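PDB 1ZWX: sphingomyelinase-c from Listeria ivanovii, which belongs to the endonuclease/exonuclease/phosphatase family and has the two-sheet alpha/beta fold of the DNase I-like proteins. Local coordinates for residues T14-Y19 with A41-N46; R63-L68 with P73-V78. One frame throughout, in Å; residues are numbered along the deposited sequence.

Contact 1 (T14-Y19 with A41-N46); sequences TSHNVY and ADYMKN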
loop_
_atom_site.group_PDB
_atom_site.type_symbol
_atom_site.label_atom_id
_atom_site.label_comp_id
_atom_site.label_asym_id
_atom_site.label_seq_id
_atom_site.Cartn_x
_atom_site.Cartn_y
_atom_site.Cartn_z
ATOM N N THR A 14 9.401 -0.983 1.093
ATOM C CA THR A 14 8.743 0.179 1.683
ATOM C C THR A 14 7.343 0.223 1.072
ATOM O O THR A 14 7.171 -0.018 -0.118
ATOM C CB THR A 14 9.526 1.497 1.438
ATOM O OG1 THR A 14 10.703 1.495 2.242
ATOM C CG2 THR A 14 8.712 2.734 1.845
ATOM N N SER A 15 6.336 0.443 1.914
ATOM C CA SER A 15 4.972 0.584 1.418
ATOM C C SER A 15 4.486 1.990 1.820
ATOM O O SER A 15 4.667 2.412 2.958
ATOM C CB SER A 15 4.062 -0.508 2.012
ATOM O OG SER A 15 2.741 -0.379 1.508
ATOM N N HIS A 16 3.910 2.708 0.851
ATOM C CA HIS A 16 3.360 4.012 1.125
ATOM C C HIS A 16 2.073 4.221 0.385
ATOM O O HIS A 16 2.004 4.160 -0.865
ATOM C CB HIS A 16 4.337 5.138 0.770
ATOM C CG HIS A 16 4.032 6.421 1.472
ATOM N ND1 HIS A 16 4.571 7.627 1.087
ATOM C CD2 HIS A 16 3.251 6.679 2.552
ATOM C CE1 HIS A 16 4.156 8.571 1.912
ATOM N NE2 HIS A 16 3.347 8.023 2.803
ATOM N N ASN A 17 1.051 4.458 1.190
ATOM C CA ASN A 17 -0.204 4.955 0.703
ATOM C C ASN A 17 0.045 6.449 0.474
ATOM O O ASN A 17 0.181 7.216 1.424
ATOM C CB ASN A 17 -1.294 4.707 1.781
ATOM C CG ASN A 17 -2.649 5.187 1.337
ATOM O OD1 ASN A 17 -2.738 6.121 0.522
ATOM N ND2 ASN A 17 -3.717 4.554 1.840
ATOM N N VAL A 18 0.166 6.829 -0.793
ATOM C CA VAL A 18 0.636 8.168 -1.156
ATOM C C VAL A 18 -0.507 9.205 -1.337
ATOM O O VAL A 18 -0.240 10.374 -1.632
ATOM C CB VAL A 18 1.513 8.138 -2.443
ATOM C CG1 VAL A 18 2.835 7.353 -2.165
ATOM C CG2 VAL A 18 0.780 7.522 -3.585
ATOM N N TYR A 19 -1.754 8.776 -1.167
ATOM C CA TYR A 19 -2.866 9.734 -1.174
ATOM C C TYR A 19 -2.837 10.665 -2.397
ATOM O O TYR A 19 -2.704 11.890 -2.240
ATOM C CB TYR A 19 -2.792 10.558 0.107
ATOM C CG TYR A 19 -3.938 11.530 0.328
ATOM C CD1 TYR A 19 -5.250 11.141 0.110
ATOM C CD2 TYR A 19 -3.702 12.799 0.818
ATOM C CE1 TYR A 19 -6.321 12.010 0.330
ATOM C CE2 TYR A 19 -4.768 13.682 1.070
ATOM C CZ TYR A 19 -6.076 13.271 0.828
ATOM O OH TYR A 19 -7.154 14.139 1.053
ATOM N N ALA A 41 12.420 11.856 -2.200
ATOM C CA ALA A 41 12.637 11.719 -0.756
ATOM C C ALA A 41 13.619 10.568 -0.472
ATOM O O ALA A 41 13.668 9.579 -1.213
ATOM C CB ALA A 41 11.315 11.462 -0.026
ATOM N N ASP A 42 14.374 10.720 0.612
ATOM C CA ASP A 42 15.327 9.695 1.036
ATOM C C ASP A 42 14.662 8.365 1.374
ATOM O O ASP A 42 15.237 7.300 1.087
ATOM C CB ASP A 42 16.178 10.206 2.190
ATOM C CG ASP A 42 17.211 11.242 1.738
ATOM O OD1 ASP A 42 17.459 11.366 0.509
ATOM O OD2 ASP A 42 17.771 11.935 2.616
ATOM N N TYR A 43 13.441 8.404 1.938
ATOM C CA TYR A 43 12.795 7.157 2.333
ATOM C C TYR A 43 12.477 6.269 1.135
ATOM O O TYR A 43 12.302 5.059 1.287
ATOM C CB TYR A 43 11.559 7.404 3.219
ATOM C CG TYR A 43 10.301 7.790 2.448
ATOM C CD1 TYR A 43 9.452 6.807 1.916
ATOM C CD2 TYR A 43 9.951 9.133 2.272
ATOM C CE1 TYR A 43 8.299 7.155 1.215
ATOM C CE2 TYR A 43 8.786 9.487 1.575
ATOM C CZ TYR A 43 7.974 8.503 1.046
ATOM O OH TYR A 43 6.826 8.854 0.350
ATOM N N MET A 44 12.424 6.856 -0.059
ATOM C CA MET A 44 12.165 6.090 -1.277
ATOM C C MET A 44 13.411 5.434 -1.870
ATOM O O MET A 44 13.306 4.596 -2.753
ATOM C CB MET A 44 11.443 6.946 -2.320
ATOM C CG MET A 44 9.957 7.110 -1.981
ATOM S SD MET A 44 9.091 5.524 -2.208
ATOM C CE MET A 44 7.360 6.024 -2.115
ATOM N N LYS A 45 14.576 5.801 -1.363
ATOM C CA LYS A 45 15.839 5.195 -1.853
ATOM C C LYS A 45 16.155 3.892 -1.113
ATOM O O LYS A 45 15.642 3.639 -0.020
ATOM C CB LYS A 45 17.000 6.167 -1.637
ATOM C CG LYS A 45 16.783 7.539 -2.230
ATOM C CD LYS A 45 17.881 8.503 -1.789
ATOM C CE LYS A 45 17.693 9.890 -2.413
ATOM N NZ LYS A 45 17.308 9.850 -3.861
ATOM N N ASN A 46 17.010 3.074 -1.723
ATOM C CA ASN A 46 17.596 1.907 -1.069
ATOM C C ASN A 46 16.608 0.797 -0.681
ATOM O O ASN A 46 16.829 0.080 0.307
ATOM C CB ASN A 46 18.425 2.325 0.147
ATOM C CG ASN A 46 19.413 3.423 -0.171
ATOM O OD1 ASN A 46 20.102 3.387 -1.216
ATOM N ND2 ASN A 46 19.470 4.441 0.714
HETATM O O HOH W 1 12.199 3.402 3.326
#
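In the DNase I-like fold, strand 12-20 is an inner strand of one of the two six-stranded sheets, and here T14 and H16 point from it toward the 3-10 turn 42-44 that follows helix 31-39. Y43 carries most of the contact. Its CG sits between the backbone N and the carbonyl carbon (chi1 80°), which turns the ring toward the strand and lets its hydroxyl reach H16. Y43 OH lies 2.7 Å from H16 ND1, near the imidazole plane and at its edge. The hydrogen bond is weak, bent to 124°, and either atom could be the donor. The two ring planes stand at 84° with centroids 5.3 Å apart, an oblique pairing. H16 is held at its other nitrogen too, since NE2 is hydrogen-bonded to the backbone O of H291. Nearer the start of the strand, T14 suits a place with both polar and apolar neighbours. Its CG2 meets the edge of the Y43 ring at CD1, 4.1 Å away, while T14 OG1 turns to a water 2.7 Å off that donates to Y43 O at 2.6 Å. That water spans a gap too wide for a direct bond. M44 adds a flexible apolar chain: its CG lies 3.6 Å above one face of the Y43 ring, toward the rim, and its CE reaches H16 CB at 4.3 Å. I38 of helix 31-39 also packs on Y43, M44 and V18, and F288 meets the Y43 ring edge-to-face. A histidine, with two ring nitrogens, suits this place: a partner at each probably restrains the imidazole's rotation, the H291 carbonyl being the stronger and the bent bond to Y43 the weaker.

Contact 2 (R63-L68 with P73-V78); sequences RLLNNL and PHQTPV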
loop_
_atom_site.group_PDB
_atom_site.type_symbol
_atom_site.label_atom_id
_atom_site.label_comp_id
_atom_site.label_asym_id
_atom_site.label_seq_id
_atom_site.Cartn_x
_atom_site.Cartn_y
_atom_site.Cartn_z
ATOM N N ARG A 63 3.142 10.468 -13.258
ATOM C CA ARG A 63 4.329 11.200 -12.875
ATOM C C ARG A 63 5.174 10.501 -11.811
ATOM O O ARG A 63 6.428 10.398 -11.947
ATOM C CB ARG A 63 4.011 12.638 -12.447
ATOM C CG ARG A 63 5.280 13.387 -12.039
ATOM C CD ARG A 63 5.006 14.783 -11.597
ATOM N NE ARG A 63 4.799 15.645 -12.749
ATOM C CZ ARG A 63 4.723 16.972 -12.682
ATOM N NH1 ARG A 63 4.834 17.588 -11.514
ATOM N NH2 ARG A 63 4.517 17.673 -13.792
ATOM N N LEU A 64 4.540 10.054 -10.732
ATOM C CA LEU A 64 5.276 9.411 -9.646
ATOM C C LEU A 64 6.001 8.158 -10.161
ATOM O O LEU A 64 7.185 7.970 -9.885
ATOM C CB LEU A 64 4.330 9.040 -8.492
ATOM C CG LEU A 64 4.933 8.203 -7.371
ATOM C CD1 LEU A 64 6.153 8.851 -6.719
ATOM C CD2 LEU A 64 3.844 7.941 -6.350
ATOM N N LEU A 65 5.288 7.319 -10.893
ATOM C CA LEU A 65 5.844 6.066 -11.377
ATOM C C LEU A 65 6.995 6.370 -12.342
ATOM O O LEU A 65 8.032 5.723 -12.334
ATOM C CB LEU A 65 4.760 5.247 -12.062
ATOM C CG LEU A 65 3.765 4.666 -11.019
ATOM C CD1 LEU A 65 2.590 4.122 -11.738
ATOM C CD2 LEU A 65 4.497 3.591 -10.220
ATOM N N ASN A 66 6.815 7.412 -13.136
ATOM C CA ASN A 66 7.901 7.881 -13.994
ATOM C C ASN A 66 9.139 8.393 -13.286
ATOM O O ASN A 66 10.269 8.019 -13.652
ATOM C CB ASN A 66 7.377 8.877 -15.010
ATOM C CG ASN A 66 7.354 8.292 -16.359
ATOM O OD1 ASN A 66 6.356 7.718 -16.799
ATOM N ND2 ASN A 66 8.503 8.344 -17.014
ATOM N N ASN A 67 8.929 9.216 -12.267
ATOM C CA ASN A 67 9.990 9.693 -11.406
ATOM C C ASN A 67 10.755 8.559 -10.729
ATOM O O ASN A 67 11.910 8.741 -10.322
ATOM C CB ASN A 67 9.433 10.580 -10.288
ATOM C CG ASN A 67 8.903 11.931 -10.788
ATOM O OD1 ASN A 67 9.119 12.296 -11.925
ATOM N ND2 ASN A 67 8.179 12.660 -9.917
ATOM N N LEU A 68 10.081 7.417 -10.551
ATOM C CA LEU A 68 10.646 6.298 -9.781
ATOM C C LEU A 68 11.420 5.315 -10.657
ATOM O O LEU A 68 12.064 4.384 -10.139
ATOM C CB LEU A 68 9.525 5.547 -9.021
ATOM C CG LEU A 68 8.965 6.236 -7.760
ATOM C CD1 LEU A 68 7.782 5.449 -7.208
ATOM C CD2 LEU A 68 10.043 6.432 -6.688
ATOM N N PRO A 73 13.286 0.518 -12.143
ATOM C CA PRO A 73 12.830 0.384 -13.529
ATOM C C PRO A 73 11.824 -0.711 -13.826
ATOM O O PRO A 73 11.211 -0.685 -14.893
ATOM C CB PRO A 73 14.132 0.082 -14.320
ATOM C CG PRO A 73 15.122 -0.303 -13.317
ATOM C CD PRO A 73 14.728 0.185 -11.989
ATOM N N HIS A 74 11.661 -1.694 -12.944
ATOM C CA HIS A 74 10.750 -2.776 -13.250
ATOM C C HIS A 74 9.505 -2.512 -12.405
ATOM O O HIS A 74 9.629 -2.411 -11.179
ATOM C CB HIS A 74 11.371 -4.121 -12.889
ATOM C CG HIS A 74 12.762 -4.279 -13.433
ATOM N ND1 HIS A 74 13.012 -4.551 -14.765
ATOM C CD2 HIS A 74 13.970 -4.109 -12.846
ATOM C CE1 HIS A 74 14.322 -4.608 -14.958
ATOM N NE2 HIS A 74 14.926 -4.334 -13.813
ATOM N N GLN A 75 8.377 -2.364 -13.101
ATOM C CA GLN A 75 7.146 -1.806 -12.532
ATOM C C GLN A 75 5.927 -2.544 -13.033
ATOM O O GLN A 75 5.884 -3.040 -14.175
ATOM C CB GLN A 75 6.975 -0.315 -12.912
ATOM C CG GLN A 75 8.155 0.567 -12.538
ATOM C CD GLN A 75 7.855 2.063 -12.580
ATOM O OE1 GLN A 75 6.835 2.478 -13.126
ATOM N NE2 GLN A 75 8.750 2.871 -12.001
ATOM N N THR A 76 4.903 -2.589 -12.181
ATOM C CA THR A 76 3.600 -3.006 -12.655
ATOM C C THR A 76 2.819 -1.741 -13.069
ATOM O O THR A 76 3.176 -0.642 -12.638
ATOM C CB THR A 76 2.777 -3.713 -11.510
ATOM O OG1 THR A 76 2.404 -2.723 -10.553
ATOM C CG2 THR A 76 3.596 -4.832 -10.807
ATOM N N PRO A 77 1.755 -1.901 -13.880
ATOM C CA PRO A 77 0.761 -0.820 -14.040
ATOM C C PRO A 77 0.054 -0.586 -12.681
ATOM O O PRO A 77 0.233 -1.380 -11.737
ATOM C CB PRO A 77 -0.226 -1.388 -15.045
ATOM C CG PRO A 77 0.418 -2.549 -15.658
ATOM C CD PRO A 77 1.428 -3.082 -14.685
ATOM N N VAL A 78 -0.755 0.463 -12.585
ATOM C CA VAL A 78 -1.686 0.579 -11.441
ATOM C C VAL A 78 -2.814 -0.415 -11.735
ATOM O O VAL A 78 -3.335 -0.489 -12.866
ATOM C CB VAL A 78 -2.216 2.032 -11.239
ATOM C CG1 VAL A 78 -3.305 2.058 -10.158
ATOM C CG2 VAL A 78 -1.069 2.992 -10.871
#
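The last turns of helix 58-67 run beside the short strand 74-75, with the CA atoms of L65 and Q75 8.1 Å apart and those of L68 and P73 7.3 Å apart. Q75 bridges the two with a side chain extended beyond CG, long enough to bring its amide to the helix backbone. Q75 NE2 donates to L65 O at 3.0 Å, nearly straight at 167°, and that oxygen lies in the amide plane, although the donor is tilted 26° from the plane of the carbonyl. L68 N bonds the same oxygen from the opposite face, so two donors grip it. Q75 NE2 also bonds Y72 O, which should fix the amide's rotation and leave Q75 OE1 turned to L65 CB, 3.6 Å away. Partly exposed L65 thus has CB beside the amide, while L65 CD1 packs on V78 CG2 at 3.9 Å, an apolar contact suited to leucine and valine. L68 CB lies 4.1 Å from Q75 NE2. Toward helix 31-39, R63 forms a salt bridge with D36 and N67 hydrogen-bonds to the same residue, while L65 also rests on L52 of strand 49-55 and on A104 and V106 of strand 104-107, which pairs with 74-75.

Overall arrangement
From the N terminus, strand 12-20 leads through helix 31-39 to the 3-10 turn 42-44, where contact 1 closes a loop with 21 residues between its segments. The chain then forms strand 49-55, parallel to 12-20 in the same sheet, and helix 58-67; contact 2 closes a much shorter loop of four intervening residues onto edge strand 74-75. The two contacts follow in series and neither nest nor cross. Their centres lie about 13 Å apart, and they meet where V18 CG2 packs 4.1 Å from L64 CD2. Together they tie an inner strand and an outermost strand of one sheet to the helical layer over it.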